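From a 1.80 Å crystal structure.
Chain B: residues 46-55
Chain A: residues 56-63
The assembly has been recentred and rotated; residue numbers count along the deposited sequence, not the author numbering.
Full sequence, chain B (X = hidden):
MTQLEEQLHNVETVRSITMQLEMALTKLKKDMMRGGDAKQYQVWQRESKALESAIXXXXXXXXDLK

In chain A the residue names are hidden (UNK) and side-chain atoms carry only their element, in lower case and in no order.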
ATOM      1  N   ARG B  46      17.450  -5.626 -10.576  1.00 40.19           N
ATOM      2  CA  ARG B  46      17.200  -6.222  -9.261  1.00 40.06           C
ATOM      3  C   ARG B  46      16.167  -5.365  -8.521  1.00 37.38           C
ATOM      4  O   ARG B  46      15.297  -5.908  -7.827  1.00 35.11           O
ATOM      5  CB  ARG B  46      18.481  -6.393  -8.426  1.00 40.36           C
ATOM      6  CG  ARG B  46      19.258  -7.641  -8.738  1.00 42.45           C
ATOM      7  CD  ARG B  46      20.675  -7.514  -8.186  1.00 44.52           C
ATOM      8  NE  ARG B  46      21.416  -8.763  -8.250  1.00 47.94           N
ATOM      9  CZ  ARG B  46      22.731  -8.881  -8.045  1.00 50.66           C
ATOM     10  NH1 ARG B  46      23.467  -7.813  -7.774  1.00 53.23           N
ATOM     11  NH2 ARG B  46      23.305 -10.083  -8.113  1.00 48.63           N
ATOM     12  N   GLU B  47      16.199  -4.040  -8.712  1.00 36.48           N
ATOM     13  CA  GLU B  47      15.178  -3.159  -8.079  1.00 36.09           C
ATOM     14  C   GLU B  47      13.811  -3.420  -8.709  1.00 34.35           C
ATOM     15  O   GLU B  47      12.812  -3.422  -8.031  1.00 31.16           O
ATOM     16  CB  GLU B  47      15.498  -1.637  -8.138  1.00 35.63           C
ATOM     17  CG  GLU B  47      14.345  -0.749  -7.496  1.00 36.89           C
ATOM     18  CD  GLU B  47      14.572   0.749  -7.475  1.00 39.96           C
ATOM     19  OE1 GLU B  47      15.739   1.181  -7.686  1.00 41.09           O
ATOM     20  OE2 GLU B  47      13.591   1.506  -7.183  1.00 40.41           O
ATOM     21  N   SER B  48      13.793  -3.645 -10.004  1.00 34.42           N
ATOM     22  CA  SER B  48      12.559  -3.941 -10.708  1.00 35.32           C
ATOM     23  C   SER B  48      11.893  -5.242 -10.249  1.00 34.50           C
ATOM     24  O   SER B  48      10.674  -5.273 -10.042  1.00 32.78           O
ATOM     25  CB  SER B  48      12.799  -3.927 -12.223  1.00 37.37           C
ATOM     26  OG  SER B  48      11.691  -4.489 -12.873  1.00 42.08           O
ATOM     27  N   LYS B  49      12.688  -6.307 -10.017  1.00 31.91           N
ATOM     28  CA  LYS B  49      12.163  -7.555  -9.477  1.00 32.76           C
ATOM     29  C   LYS B  49      11.643  -7.341  -8.078  1.00 31.06           C
ATOM     30  O   LYS B  49      10.627  -7.894  -7.727  1.00 30.38           O
ATOM     31  CB  LYS B  49      13.224  -8.635  -9.351  1.00 32.91           C
ATOM     32  CG  LYS B  49      14.123  -8.735 -10.547  1.00 40.09           C
ATOM     33  CD  LYS B  49      13.517  -9.418 -11.754  1.00 44.58           C
ATOM     34  CE  LYS B  49      14.283 -10.700 -12.097  1.00 49.52           C
ATOM     35  NZ  LYS B  49      13.353 -11.698 -12.716  1.00 51.34           N
ATOM     36  N   ALA B  50      12.363  -6.560  -7.279  1.00 30.19           N
ATOM     37  CA  ALA B  50      11.960  -6.272  -5.899  1.00 30.35           C
ATOM     38  C   ALA B  50      10.638  -5.524  -5.914  1.00 29.16           C
ATOM     39  O   ALA B  50       9.707  -5.796  -5.146  1.00 27.92           O
ATOM     40  CB  ALA B  50      12.994  -5.477  -5.205  1.00 31.28           C
ATOM     41  N   LEU B  51      10.512  -4.574  -6.818  1.00 27.97           N
ATOM     42  CA  LEU B  51       9.242  -3.868  -6.902  1.00 28.43           C
ATOM     43  C   LEU B  51       8.094  -4.799  -7.299  1.00 27.74           C
ATOM     44  O   LEU B  51       6.976  -4.690  -6.770  1.00 28.31           O
ATOM     45  CB  LEU B  51       9.369  -2.661  -7.893  1.00 27.77           C
ATOM     46  CG  LEU B  51      10.216  -1.493  -7.363  1.00 29.67           C
ATOM     47  CD1 LEU B  51      10.526  -0.392  -8.446  1.00 32.23           C
ATOM     48  CD2 LEU B  51       9.588  -0.856  -6.171  1.00 31.13           C
ATOM     49  N   GLU B  52       8.311  -5.659  -8.295  1.00 27.60           N
ATOM     50  CA  GLU B  52       7.268  -6.665  -8.674  1.00 28.84           C
ATOM     51  C   GLU B  52       6.857  -7.474  -7.468  1.00 26.82           C
ATOM     52  O   GLU B  52       5.673  -7.706  -7.224  1.00 27.54           O
ATOM     53  CB  GLU B  52       7.792  -7.594  -9.744  1.00 29.36           C
ATOM     54  CG  GLU B  52       7.904  -6.863 -11.046  1.00 32.86           C
ATOM     55  CD  GLU B  52       8.561  -7.652 -12.205  1.00 37.95           C
ATOM     56  OE1 GLU B  52       8.985  -8.822 -12.029  1.00 42.24           O
ATOM     57  OE2 GLU B  52       8.591  -7.032 -13.307  1.00 47.76           O
ATOM     58  N   SER B  53       7.850  -7.891  -6.689  1.00 27.47           N
ATOM     59  CA  SER B  53       7.576  -8.696  -5.502  1.00 26.91           C
ATOM     60  C   SER B  53       6.778  -7.901  -4.424  1.00 27.10           C
ATOM     61  O   SER B  53       5.882  -8.404  -3.777  1.00 26.56           O
ATOM     62  CB  SER B  53       8.884  -9.127  -4.933  1.00 26.24           C
ATOM     63  OG  SER B  53       9.484 -10.020  -5.876  1.00 27.58           O
ATOM     64  N   ALA B  54       7.116  -6.642  -4.264  1.00 28.06           N
ATOM     65  CA  ALA B  54       6.423  -5.796  -3.280  1.00 26.72           C
ATOM     66  C   ALA B  54       5.022  -5.620  -3.732  1.00 27.77           C
ATOM     67  O   ALA B  54       4.053  -5.652  -2.951  1.00 29.69           O
ATOM     68  CB  ALA B  54       7.169  -4.469  -3.109  1.00 27.77           C
ATOM     69  N   ILE B  55       4.840  -5.427  -5.032  1.00 26.55           N
ATOM     70  CA  ILE B  55       3.509  -5.306  -5.565  1.00 27.92           C
ATOM     71  C   ILE B  55       2.682  -6.588  -5.255  1.00 27.21           C
ATOM     72  O   ILE B  55       1.520  -6.488  -4.816  1.00 28.74           O
ATOM     73  CB  ILE B  55       3.523  -5.014  -7.050  1.00 26.90           C
ATOM     74  CG1 ILE B  55       3.997  -3.564  -7.296  1.00 27.97           C
ATOM     75  CG2 ILE B  55       2.156  -5.181  -7.638  1.00 26.86           C
ATOM     76  CD1 ILE B  55       4.533  -3.438  -8.805  1.00 30.71           C
TER
ATOM     77  N   UNK A  56       6.510  -0.889   4.639  1.00 29.82           N
ATOM     78  CA  UNK A  56       7.922  -0.669   5.066  1.00 28.32           C
ATOM     79  C   UNK A  56       8.855  -1.217   3.979  1.00 29.94           C
ATOM     80  O   UNK A  56       9.909  -0.649   3.677  1.00 29.06           O
ATOM     81  c   UNK A  56       8.155  -1.338   6.390  1.00 31.44           C
ATOM     82  N   UNK A  57       8.465  -2.337   3.380  1.00 29.02           N
ATOM     83  CA  UNK A  57       9.288  -2.891   2.317  1.00 29.83           C
ATOM     84  C   UNK A  57       9.309  -1.973   1.115  1.00 30.08           C
ATOM     85  O   UNK A  57      10.334  -1.661   0.520  1.00 30.10           O
ATOM     86  c   UNK A  57       9.326  -4.694   0.592  1.00 32.69           C
ATOM     87  c   UNK A  57       9.137  -5.286   3.097  1.00 29.51           C
ATOM     88  c   UNK A  57      10.652  -5.322   3.437  1.00 34.02           C
ATOM     89  c   UNK A  57       8.803  -4.321   1.970  1.00 30.26           C
ATOM     90  N   UNK A  58       8.149  -1.448   0.781  1.00 29.20           N
ATOM     91  CA  UNK A  58       8.071  -0.507  -0.311  1.00 30.98           C
ATOM     92  C   UNK A  58       8.990   0.654  -0.083  1.00 30.44           C
ATOM     93  O   UNK A  58       9.713   1.052  -0.962  1.00 31.72           O
ATOM     94  c   UNK A  58       4.368  -1.153  -1.182  1.00 31.21           C
ATOM     95  c   UNK A  58       5.866  -1.278  -1.118  1.00 28.99           C
ATOM     96  c   UNK A  58       6.589  -0.094  -0.545  1.00 30.69           C
ATOM     97  c   UNK A  58       6.581   1.094  -1.434  1.00 33.17           C
ATOM     98  N   UNK A  59       9.003   1.213   1.126  1.00 32.02           N
ATOM     99  CA  UNK A  59       9.912   2.285   1.417  1.00 31.80           C
ATOM    100  C   UNK A  59      11.392   1.858   1.256  1.00 33.03           C
ATOM    101  O   UNK A  59      12.237   2.588   0.681  1.00 34.57           O
ATOM    102  n   UNK A  59       7.902   4.359   2.209  1.00 33.01           N
ATOM    103  c   UNK A  59       9.691   2.735   2.871  1.00 31.22           C
ATOM    104  c   UNK A  59       7.622   3.511   4.206  1.00 33.15           C
ATOM    105  c   UNK A  59       6.805   4.896   2.728  1.00 35.95           C
ATOM    106  c   UNK A  59       8.429   3.476   3.118  1.00 32.26           C
ATOM    107  n   UNK A  59       6.628   4.411   3.948  1.00 33.40           N
ATOM    108  N   UNK A  60      11.703   0.631   1.689  1.00 31.49           N
ATOM    109  CA  UNK A  60      13.092   0.176   1.596  1.00 31.30           C
ATOM    110  C   UNK A  60      13.536   0.027   0.132  1.00 31.45           C
ATOM    111  O   UNK A  60      14.648   0.432  -0.212  1.00 32.52           O
ATOM    112  c   UNK A  60      16.581  -2.864   1.431  1.00 34.64           C
ATOM    113  c   UNK A  60      13.245  -1.166   2.266  1.00 30.83           C
ATOM    114  c   UNK A  60      17.310  -2.460   2.527  1.00 32.44           C
ATOM    115  c   UNK A  60      14.683  -1.614   2.331  1.00 30.93           C
ATOM    116  c   UNK A  60      15.236  -2.438   1.335  1.00 33.43           C
ATOM    117  c   UNK A  60      15.465  -1.205   3.351  1.00 30.95           C
ATOM    118  o   UNK A  60      18.605  -2.746   2.681  1.00 39.14           O
ATOM    119  c   UNK A  60      16.776  -1.626   3.472  1.00 34.49           C
ATOM    120  N   UNK A  61      12.651  -0.493  -0.717  1.00 32.54           N
ATOM    121  CA  UNK A  61      12.945  -0.725  -2.153  1.00 32.31           C
ATOM    122  C   UNK A  61      12.838   0.532  -3.000  1.00 34.73           C
ATOM    123  O   UNK A  61      13.778   0.827  -3.750  1.00 36.79           O
ATOM    124  c   UNK A  61      12.402  -2.079  -4.197  1.00 32.28           C
ATOM    125  c   UNK A  61      12.202  -3.093  -1.901  1.00 31.42           C
ATOM    126  c   UNK A  61      12.063  -1.785  -2.737  1.00 31.22           C
ATOM    127  N   UNK A  62      11.687   1.224  -2.931  1.00 35.67           N
ATOM    128  CA  UNK A  62      11.485   2.489  -3.695  1.00 35.57           C
ATOM    129  C   UNK A  62      12.304   3.652  -3.119  1.00 37.01           C
ATOM    130  O   UNK A  62      12.634   4.562  -3.851  1.00 41.07           O
ATOM    131  c   UNK A  62      10.042   2.838  -3.724  1.00 34.57           C
ATOM    132  N   UNK A  63      12.601   3.639  -1.834  1.00 37.95           N
ATOM    133  CA  UNK A  63      13.322   4.697  -1.127  1.00 38.86           C
ATOM    134  C   UNK A  63      12.623   6.066  -1.129  1.00 41.40           C
ATOM    135  O   UNK A  63      13.312   7.107  -1.179  1.00 40.62           O
TER

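Position 56 of chain A has a single side-chain carbon and no branch, and it lies beyond the reach of chain B. Its carbonyl oxygen accepts the backbone hydrogen bond from N of position 60, 3.0 Å away, as expected in a helix. The single carbon makes it A56(A).

Position 57 carries four carbons, forked at the first, with one arm two carbons long. Its CA-to-CB bond points toward chain B, but the end of the side chain leads away, so that only a light contact remains: the one-carbon arm lies 4.3 Å from CB of A54(B). This beta-branched, all-carbon pattern is that of isoleucine, I57(A). Both chi1 and chi2 are m.

At position 58 the same four carbons recur with the same fork, one arm again being two carbons long. Here CA-to-CB points sideways while the end of the side chain comes nearer to chain B, and the inner carbon of the longer arm lies 4.0 Å from CB of A54(B). The residue is I58(A), with chi1 m and chi2 t. The CA atoms of I58(A) and A54(B) are 6.3 Å apart.

Position 59 shows one carbon followed by a five-membered ring of three carbons and two nitrogens, an imidazole. The ring stays well clear of chain B, hence H59(A) is recognised from its ring alone; its ND1 is hydrogen-bonded to a residue adjoining the stretch.

At position 60 one carbon leads to a six-carbon ring that bears an oxygen, and the side chain makes no contact with chain B. These atoms identify Y60(A); chi1 is t, and the phenol is exposed.

Position 61 has three carbons, the first carrying the other two. Its CA-to-CB bond points toward chain B, and one of the two arms lies 3.6 Å from CB of A50(B) and 3.6 Å from CD2 of L51(B). E47(B) extends alongside, its CG 4.1 Å from the same arm. This is V61(A).

Position 62 has a lone side-chain carbon. Pointing sideways, this CB is 4.5 Å from CD2 of L51(B), a loose apolar contact. The residue is A62(A).

Position 63 has no side-chain atoms, and nothing of chain B lies near the place a CB would occupy. It is the first residue to leave helical geometry, and its phi of 62° favours glycine. The backbone conformation, rather than crowding by the partner, fits the absence of a side chain in G63(A).

The two helices run nearly antiparallel, at 165°, with a closest axial approach of 9.8 Å, and bury 293 Å² between the stretches. V61(A) contributes the largest covered area, packing against A50(B) and L51(B), while A54(B) receives the two isoleucines one helical turn away. No hydrogen bond crosses the contact: even OE2 of E47(B), 3.5 Å from O of V61(A), faces another acceptor. Cohesion between these stretches therefore rests on apolar packing. A50(B) and A54(B) point toward chain A, where the CA atoms of A50(B) and V61(A) are 6.8 Å apart.

Chain A (56-63) AIIHYVAG
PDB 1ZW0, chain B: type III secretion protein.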